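Local coordinates for putative lipoprotein (Bacteroides fragilis, PDB 3QNK) that is of unknown specific function but, as a SusD-like outer-membrane lipoprotein, probably binds glycans at the cell surface for uptake, at residues L36-Q39 with E40-D44; Q278-I281 with D282-M286; Q297-A300 with D301-F304; N322-F325 with H326-I330. All coordinates share one frame; numbering follows the deposited sequence.

Contact 1 of 4, residues L36-Q39 with E40-D44; sequences LQLQ and ENRSD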
# COMPACT_ATOMS: atom_id res chain seq x y z
N LEU B 36 2.52 -15.13 -4.74
CA LEU B 36 1.30 -15.90 -4.95
C LEU B 36 1.00 -16.17 -6.43
O LEU B 36 0.14 -17.03 -6.72
CB LEU B 36 0.14 -15.19 -4.27
CG LEU B 36 0.24 -15.23 -2.76
CD1 LEU B 36 -0.34 -13.99 -2.15
CD2 LEU B 36 -0.36 -16.51 -2.19
N GLN B 37 1.74 -15.49 -7.34
CA GLN B 37 1.64 -15.65 -8.80
C GLN B 37 0.18 -15.62 -9.24
O GLN B 37 -0.33 -16.57 -9.84
CB GLN B 37 2.34 -16.93 -9.25
CG GLN B 37 3.87 -16.85 -9.19
CD GLN B 37 4.41 -15.98 -10.30
OE1 GLN B 37 4.29 -16.32 -11.50
NE2 GLN B 37 4.94 -14.82 -9.90
N LEU B 38 -0.49 -14.52 -8.89
CA LEU B 38 -1.90 -14.36 -9.13
C LEU B 38 -2.22 -14.30 -10.60
O LEU B 38 -3.15 -14.98 -11.02
CB LEU B 38 -2.46 -13.18 -8.35
CG LEU B 38 -2.51 -13.37 -6.81
CD1 LEU B 38 -3.31 -12.28 -6.17
CD2 LEU B 38 -3.14 -14.74 -6.41
N GLN B 39 -1.42 -13.61 -11.40
CA GLN B 39 -1.60 -13.56 -12.86
C GLN B 39 -1.55 -14.97 -13.50
O GLN B 39 -2.34 -15.23 -14.40
CB GLN B 39 -0.54 -12.65 -13.53
CG GLN B 39 -0.68 -11.19 -13.13
CD GLN B 39 -1.92 -10.56 -13.69
OE1 GLN B 39 -3.07 -10.91 -13.35
NE2 GLN B 39 -1.69 -9.59 -14.53
N GLU B 40 -0.64 -15.88 -13.02
CA GLU B 40 -0.54 -17.25 -13.52
C GLU B 40 -1.80 -18.05 -13.16
O GLU B 40 -2.26 -18.86 -13.95
CB GLU B 40 0.71 -17.96 -12.99
CG GLU B 40 1.12 -19.16 -13.83
CD GLU B 40 1.89 -18.92 -15.12
OE1 GLU B 40 2.10 -17.74 -15.52
OE2 GLU B 40 2.28 -19.93 -15.75
N ASN B 41 -2.37 -17.77 -11.95
CA ASN B 41 -3.58 -18.38 -11.44
C ASN B 41 -4.80 -17.77 -12.13
O ASN B 41 -5.95 -18.16 -11.85
CB ASN B 41 -3.64 -18.20 -9.93
CG ASN B 41 -2.72 -19.10 -9.18
OD1 ASN B 41 -2.82 -20.33 -9.25
ND2 ASN B 41 -1.80 -18.51 -8.43
N ARG B 42 -4.56 -16.75 -13.01
CA ARG B 42 -5.62 -16.11 -13.79
C ARG B 42 -5.41 -16.50 -15.25
O ARG B 42 -5.87 -15.81 -16.14
CB ARG B 42 -5.70 -14.57 -13.56
CG ARG B 42 -6.02 -14.29 -12.10
CD ARG B 42 -6.40 -12.89 -11.77
NE ARG B 42 -5.24 -12.08 -11.43
CZ ARG B 42 -5.04 -11.45 -10.27
NH1 ARG B 42 -5.95 -11.50 -9.31
NH2 ARG B 42 -3.93 -10.75 -10.07
N SER B 43 -4.76 -17.65 -15.47
CA SER B 43 -4.42 -18.23 -16.77
C SER B 43 -4.73 -19.73 -16.80
O SER B 43 -4.86 -20.37 -15.75
CB SER B 43 -2.94 -17.99 -17.10
OG SER B 43 -2.12 -19.02 -16.58
N ASP B 44 -4.77 -20.31 -18.01
CA ASP B 44 -5.10 -21.73 -18.19
C ASP B 44 -3.98 -22.68 -17.68
O ASP B 44 -4.16 -23.90 -17.77
CB ASP B 44 -5.42 -22.00 -19.67
CG ASP B 44 -4.30 -21.71 -20.65
OD1 ASP B 44 -3.43 -20.84 -20.33
OD2 ASP B 44 -4.32 -22.30 -21.76

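Contact 2 of 4, residues Q278-I281 with D282-M286; sequences QELI and DAFEM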
# COMPACT_ATOMS: atom_id res chain seq x y z
N GLN B 278 -4.84 -29.94 -15.88
CA GLN B 278 -4.72 -31.10 -16.73
C GLN B 278 -4.42 -30.61 -18.17
O GLN B 278 -3.65 -31.26 -18.87
CB GLN B 278 -5.97 -31.96 -16.63
CG GLN B 278 -5.81 -33.35 -17.20
CD GLN B 278 -4.55 -34.01 -16.72
OE1 GLN B 278 -4.23 -33.99 -15.52
NE2 GLN B 278 -3.76 -34.50 -17.67
N GLU B 279 -4.91 -29.42 -18.53
CA GLU B 279 -4.68 -28.81 -19.86
C GLU B 279 -3.20 -28.52 -20.10
O GLU B 279 -2.70 -28.72 -21.21
CB GLU B 279 -5.49 -27.52 -20.03
CG GLU B 279 -6.95 -27.81 -20.33
CD GLU B 279 -7.87 -28.08 -19.16
OE1 GLU B 279 -7.41 -28.02 -17.99
OE2 GLU B 279 -9.06 -28.38 -19.42
N LEU B 280 -2.49 -28.08 -19.04
CA LEU B 280 -1.06 -27.87 -19.14
C LEU B 280 -0.33 -29.20 -19.15
O LEU B 280 0.59 -29.37 -19.95
CB LEU B 280 -0.52 -26.98 -18.01
CG LEU B 280 0.99 -26.81 -17.95
CD1 LEU B 280 1.56 -26.12 -19.22
CD2 LEU B 280 1.38 -26.08 -16.70
N ILE B 281 -0.75 -30.16 -18.30
CA ILE B 281 -0.10 -31.46 -18.23
C ILE B 281 -0.18 -32.12 -19.62
O ILE B 281 0.82 -32.66 -20.11
CB ILE B 281 -0.69 -32.33 -17.07
CG1 ILE B 281 0.07 -32.09 -15.76
CG2 ILE B 281 -0.61 -33.82 -17.39
CD1 ILE B 281 0.03 -30.79 -15.18
N ASP B 282 -1.35 -32.00 -20.27
CA ASP B 282 -1.61 -32.56 -21.60
C ASP B 282 -0.70 -31.98 -22.68
O ASP B 282 -0.46 -32.66 -23.68
CB ASP B 282 -3.08 -32.32 -22.00
CG ASP B 282 -4.10 -33.26 -21.34
OD1 ASP B 282 -3.68 -34.29 -20.74
OD2 ASP B 282 -5.32 -32.99 -21.46
N ALA B 283 -0.22 -30.72 -22.48
CA ALA B 283 0.61 -29.99 -23.43
C ALA B 283 2.11 -30.42 -23.38
O ALA B 283 2.85 -30.11 -24.33
CB ALA B 283 0.48 -28.51 -23.17
N PHE B 284 2.56 -31.13 -22.32
CA PHE B 284 3.92 -31.65 -22.25
C PHE B 284 4.04 -32.86 -23.15
O PHE B 284 3.28 -33.82 -23.02
CB PHE B 284 4.34 -32.01 -20.82
CG PHE B 284 4.64 -30.83 -19.95
CD1 PHE B 284 5.91 -30.26 -19.93
CD2 PHE B 284 3.66 -30.31 -19.11
CE1 PHE B 284 6.19 -29.16 -19.11
CE2 PHE B 284 3.94 -29.22 -18.27
CZ PHE B 284 5.20 -28.65 -18.29
N GLU B 285 4.94 -32.79 -24.11
CA GLU B 285 5.17 -33.84 -25.08
C GLU B 285 5.92 -35.01 -24.50
O GLU B 285 6.59 -34.87 -23.47
CB GLU B 285 6.00 -33.29 -26.24
CG GLU B 285 5.27 -32.32 -27.15
CD GLU B 285 6.21 -31.67 -28.14
OE1 GLU B 285 6.76 -32.40 -28.99
OE2 GLU B 285 6.45 -30.44 -28.02
N MSE B 286 5.90 -36.14 -25.23
CA MSE B 286 6.69 -37.32 -24.90
C MSE B 286 8.16 -36.97 -25.18
O MSE B 286 8.43 -36.04 -25.94
CB MSE B 286 6.22 -38.52 -25.75
CG MSE B 286 4.77 -38.86 -25.51
SE MSE B 286 4.39 -39.26 -23.65
CE MSE B 286 5.22 -40.95 -23.46

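Contact 3 of 4, residues Q297-A300 with D301-F304; sequences QAPA and DQVF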
# COMPACT_ATOMS: atom_id res chain seq x y z
N GLN B 297 -10.41 -33.92 -21.59
CA GLN B 297 -11.78 -34.12 -22.07
C GLN B 297 -12.30 -35.53 -21.80
O GLN B 297 -13.35 -35.93 -22.34
CB GLN B 297 -11.91 -33.75 -23.56
CG GLN B 297 -11.43 -32.32 -23.93
CD GLN B 297 -11.91 -31.21 -23.01
OE1 GLN B 297 -13.11 -31.05 -22.79
NE2 GLN B 297 -10.96 -30.40 -22.49
N ALA B 298 -11.63 -36.27 -20.89
CA ALA B 298 -12.05 -37.60 -20.49
C ALA B 298 -13.37 -37.54 -19.73
O ALA B 298 -13.57 -36.57 -18.98
CB ALA B 298 -10.99 -38.24 -19.61
N PRO B 299 -14.29 -38.52 -19.91
CA PRO B 299 -15.52 -38.52 -19.08
C PRO B 299 -15.16 -38.68 -17.59
O PRO B 299 -14.19 -39.37 -17.27
CB PRO B 299 -16.34 -39.70 -19.61
CG PRO B 299 -15.40 -40.55 -20.34
CD PRO B 299 -14.21 -39.73 -20.78
N ALA B 300 -15.90 -38.01 -16.70
CA ALA B 300 -15.66 -37.99 -15.24
C ALA B 300 -15.84 -39.38 -14.57
O ALA B 300 -15.28 -39.61 -13.50
CB ALA B 300 -16.58 -36.99 -14.57
N ASP B 301 -16.63 -40.28 -15.18
CA ASP B 301 -16.86 -41.61 -14.61
C ASP B 301 -15.74 -42.58 -15.02
O ASP B 301 -15.69 -43.67 -14.49
CB ASP B 301 -18.25 -42.16 -15.00
CG ASP B 301 -18.61 -42.20 -16.47
OD1 ASP B 301 -18.15 -41.32 -17.24
OD2 ASP B 301 -19.50 -43.02 -16.83
N GLN B 302 -14.82 -42.17 -15.89
CA GLN B 302 -13.72 -43.01 -16.37
C GLN B 302 -12.62 -43.14 -15.35
O GLN B 302 -12.11 -42.11 -14.89
CB GLN B 302 -13.13 -42.46 -17.67
CG GLN B 302 -12.07 -43.40 -18.21
CD GLN B 302 -11.87 -43.45 -19.69
OE1 GLN B 302 -12.14 -42.49 -20.46
NE2 GLN B 302 -11.30 -44.57 -20.10
N VAL B 303 -12.21 -44.39 -15.05
CA VAL B 303 -11.12 -44.59 -14.10
C VAL B 303 -9.87 -45.05 -14.85
O VAL B 303 -9.94 -45.96 -15.68
CB VAL B 303 -11.53 -45.57 -12.98
CG1 VAL B 303 -10.39 -45.76 -11.98
CG2 VAL B 303 -12.79 -45.09 -12.25
N PHE B 304 -8.75 -44.39 -14.57
CA PHE B 304 -7.46 -44.72 -15.13
C PHE B 304 -6.52 -45.25 -14.08
O PHE B 304 -6.63 -44.85 -12.93
CB PHE B 304 -6.82 -43.51 -15.77
CG PHE B 304 -7.71 -42.82 -16.76
CD1 PHE B 304 -7.71 -43.21 -18.11
CD2 PHE B 304 -8.54 -41.77 -16.37
CE1 PHE B 304 -8.52 -42.55 -19.04
CE2 PHE B 304 -9.32 -41.10 -17.30
CZ PHE B 304 -9.30 -41.49 -18.63

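Contact 4 of 4, residues N322-F325 with H326-I330; sequences NIVF and HGSQI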
# COMPACT_ATOMS: atom_id res chain seq x y z
N ASN B 322 8.93 -29.23 -14.01
CA ASN B 322 7.88 -28.28 -13.63
C ASN B 322 6.76 -28.83 -12.74
O ASN B 322 6.15 -28.06 -11.98
CB ASN B 322 7.19 -27.77 -14.90
CG ASN B 322 7.91 -26.71 -15.66
OD1 ASN B 322 7.53 -25.55 -15.59
ND2 ASN B 322 8.87 -27.10 -16.49
N ILE B 323 6.40 -30.13 -12.92
CA ILE B 323 5.22 -30.68 -12.28
C ILE B 323 5.54 -31.64 -11.13
O ILE B 323 6.28 -32.60 -11.31
CB ILE B 323 4.33 -31.38 -13.37
CG1 ILE B 323 4.03 -30.47 -14.60
CG2 ILE B 323 3.05 -31.96 -12.80
CD1 ILE B 323 3.46 -29.02 -14.33
N VAL B 324 4.90 -31.37 -9.97
CA VAL B 324 4.87 -32.23 -8.79
C VAL B 324 3.51 -32.95 -8.91
O VAL B 324 2.46 -32.30 -8.87
CB VAL B 324 5.04 -31.45 -7.44
CG1 VAL B 324 4.90 -32.39 -6.23
CG2 VAL B 324 6.35 -30.70 -7.39
N PHE B 325 3.56 -34.29 -9.12
CA PHE B 325 2.38 -35.14 -9.33
C PHE B 325 2.35 -36.35 -8.34
O PHE B 325 3.27 -36.55 -7.57
CB PHE B 325 2.31 -35.62 -10.79
CG PHE B 325 3.63 -36.24 -11.23
CD1 PHE B 325 3.93 -37.56 -10.93
CD2 PHE B 325 4.58 -35.49 -11.92
CE1 PHE B 325 5.15 -38.11 -11.27
CE2 PHE B 325 5.80 -36.04 -12.27
CZ PHE B 325 6.08 -37.34 -11.92
N HIS B 326 1.24 -37.11 -8.34
CA HIS B 326 1.08 -38.27 -7.49
C HIS B 326 2.24 -39.20 -7.72
O HIS B 326 2.47 -39.64 -8.85
CB HIS B 326 -0.24 -38.97 -7.78
CG HIS B 326 -0.50 -40.16 -6.90
ND1 HIS B 326 -0.87 -40.01 -5.57
CD2 HIS B 326 -0.45 -41.48 -7.18
CE1 HIS B 326 -1.04 -41.23 -5.10
NE2 HIS B 326 -0.80 -42.15 -6.03
N GLY B 327 3.02 -39.43 -6.67
CA GLY B 327 4.18 -40.31 -6.74
C GLY B 327 5.52 -39.62 -6.93
O GLY B 327 6.54 -40.30 -6.96
N SER B 328 5.53 -38.28 -7.04
CA SER B 328 6.76 -37.49 -7.16
C SER B 328 7.54 -37.52 -5.85
O SER B 328 6.95 -37.36 -4.77
CB SER B 328 6.47 -36.02 -7.48
OG SER B 328 5.85 -35.77 -8.73
N GLN B 329 8.86 -37.68 -5.96
CA GLN B 329 9.78 -37.58 -4.85
C GLN B 329 10.41 -36.20 -4.85
O GLN B 329 10.90 -35.74 -5.90
CB GLN B 329 10.83 -38.65 -4.93
CG GLN B 329 10.36 -39.93 -4.31
CD GLN B 329 11.42 -40.95 -4.49
OE1 GLN B 329 11.59 -41.51 -5.58
NE2 GLN B 329 12.20 -41.19 -3.44
N ILE B 330 10.33 -35.52 -3.69
CA ILE B 330 10.86 -34.17 -3.46
C ILE B 330 11.61 -34.16 -2.12
O ILE B 330 11.44 -35.08 -1.33
CB ILE B 330 9.73 -33.10 -3.51
CG1 ILE B 330 8.58 -33.44 -2.54
CG2 ILE B 330 9.21 -32.90 -4.96
CD1 ILE B 330 7.62 -32.33 -2.28

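Contact 1 of 4, residues L36-Q39 with E40-D44
Gln37, Leu38 and Gln39 meet Asn41 and Arg42 round one turn of helix-like backbone, in the loop between helix 17-29 and helix 55-58 of this SusD-family protein. Backbone bonds set the turn. Asn41 N bonds Gln37 O at 3.2 Å, within the carbonyl plane, while Arg42 N gives Gln39 O a weak bond at 3.0 Å. The Asn41 amide leans back on the same turn, its ND2 making a weak, strongly bent bond of 2.8 Å to Gln37 O; its OD1 turns to Ser46. A further side-chain bond lies at the exit, Ser43 OG giving to Glu40 O at 2.6 Å. Leu38 packs by van der Waals contact, its CB over one face of the Arg42 guanidinium, toward the rim and 3.3 Å from NH2. That guanidinium also forms a salt bridge with Asp74, and Phe454 of helix 453-460 packs against both Gln39 and Arg42. Gln39, its chain bent at chi2 (-69°), brings OE1 back to the guanidinium edge while NE2 bonds Tyr455 OH. Arg42 NE meets OE1 at 3.1 Å, near the guanidinium plane, and NH2 adds a weak bond at 3.4 Å.

Contact 2 of 4, residues Q278-I281 with D282-M286
The short helix 278-283 and the turn that leaves it bring Gln278 against Asp282 and Leu280 against Phe284, two pairs each four residues apart. On the backbone, Asp282 N reaches Gln278 O at 2.8 Å, an i to i+4 bond running nearly straight out from the carbonyl. The next steps tighten: Ala283 N bonds Leu280 O at 3.0 Å and only weakly Glu279 O, and Phe284 N bonds Ile281 O at 3.2 Å, so three-residue spacing takes over as the chain leaves the helix. The side chains of Gln278 and Asp282 bond in the opposite sense, with Gln278 now the donor. Gln278 has CG trans to its N (chi1 -166°) and a bend at chi2 (47°), which curls NE2 round to Asp282 OD1 at 3.1 Å. The donor lies above the carboxylate plane, and the amide and carboxylate planes stand 67° apart. Gln278 OE1 pairs with Tyr359 OH, while the carboxylate has further partners, Tyr295 N at OD1 and Ser296 OG at OD2. In the apolar pair, Leu280 CG touches Phe284 CE2 at 3.8 Å, and Ile281 O lies at the ring edge, in its plane. Phe284 meets Phe319 of helix 317-322 edge-to-face, Ile445 of helix 432-446 touches Leu280, Ala283 and Phe284, and Gln278 packs on strand 469-475.

Contact 3 of 4, residues Q297-A300 with D301-F304
This is a surface turn: a type I beta turn from Pro299 to Gln302, in the loop after helix 278-283, flanked by a small apolar contact between Ala298, before the turn, and Phe304, where the chain enters strand 304-305. The turn is closed by one backbone bond, Gln302 N to Pro299 O at 3.2 Å, whose donor lies well above the carbonyl plane. Ala300 and Asp301 occupy its two central positions. The proline ring is met by both polar side chains of the second half. Asp301 CG lies between its own N and carbonyl carbon (chi1 54°), which swings OD1 back over the turn to within 3.4 Å of Pro299 CB. Gln302 instead has its CG opposite its N (chi1 -176°) and an extended chain beyond, and its OE1 comes alongside the ring, 3.5 Å from Pro299 CD and 3.8 Å from CG. These are van der Waals contacts. Across the neck of the loop, Ala298 CB approaches the Phe304 ring at its edge, 3.8 Å from CZ and 4.0 Å from CE2. Gln302 CG covers one face of that ring, offset toward the rim. The loop packs on strand 480-488: Phe304 shares backbone hydrogen bonds with Phe481 and packs its ring on that residue's, Val483 touches Ala298 as well as Phe304, and Tyr295 meets Phe304 edge-to-face.

Contact 4 of 4, residues N322-F325 with H326-I330
Phe325 holds its CG between its own N and carbonyl carbon (chi1 51°), and Ser328 places OG beside its N, opposite the carbonyl carbon (chi1 -64°); together these rotations put the hydroxyl over the aromatic ring. Ser328 OG lies 3.2 Å above the ring plane and over its centre. The same oxygen accepts a hydrogen bond from Phe325 N, at 2.8 Å and close to straight (162°), so one atom both takes the backbone N-H and lies against the ring face. In the reverse sense, Ser328 N gives to Phe325 O at 2.9 Å, closing a type II beta turn from Phe325 to Ser328. Gly327 takes its third position with a positive phi, a conformation glycine adopts readily. The preceding carbonyl, His326 O, comes to the edge of the Phe325 ring, 3.3 Å from CD1. The turn joins two short strands that pair in different sheets: 323-324 runs antiparallel to 360-361, and 329-330 antiparallel to 339-340. Between the strands the apolar contact is slight, Val324 CG2 lying 4.4 Å from Ile330 CG2; Val324 CG1 also comes to 4.1 Å from Ser328 CB in the turn. The Phe325 ring also stacks with Tyr312. The His326 imidazole stacks with Phe475, with ND1 bonded to Arg343 N and NE2 to Pro478 O.

Contacts 2 and 4 share a packed interface: Phe284 CE2 lies 3.9 Å from Ile323 CG1, Ile281 CD1 equally close to Ile323 CD1, with centres about 15 Å apart. Contact 3 meets contact 2 more loosely, where Glu279 OE2 and Gln297 NE2 come to 4.1 Å, and is the outermost, its centre about 33 Å from the chain's centre. Contact 1 is the innermost, about 9 Å from that point; it approaches contact 2 to about 4 Å between nearest atoms without touching, though Thr277 OG1, just before helix 278-283, is hydrogen-bonded to Asp44 O. A bound phosphate, probably from the crystallisation liquor, lies about 5 Å from the Gln39 side chain.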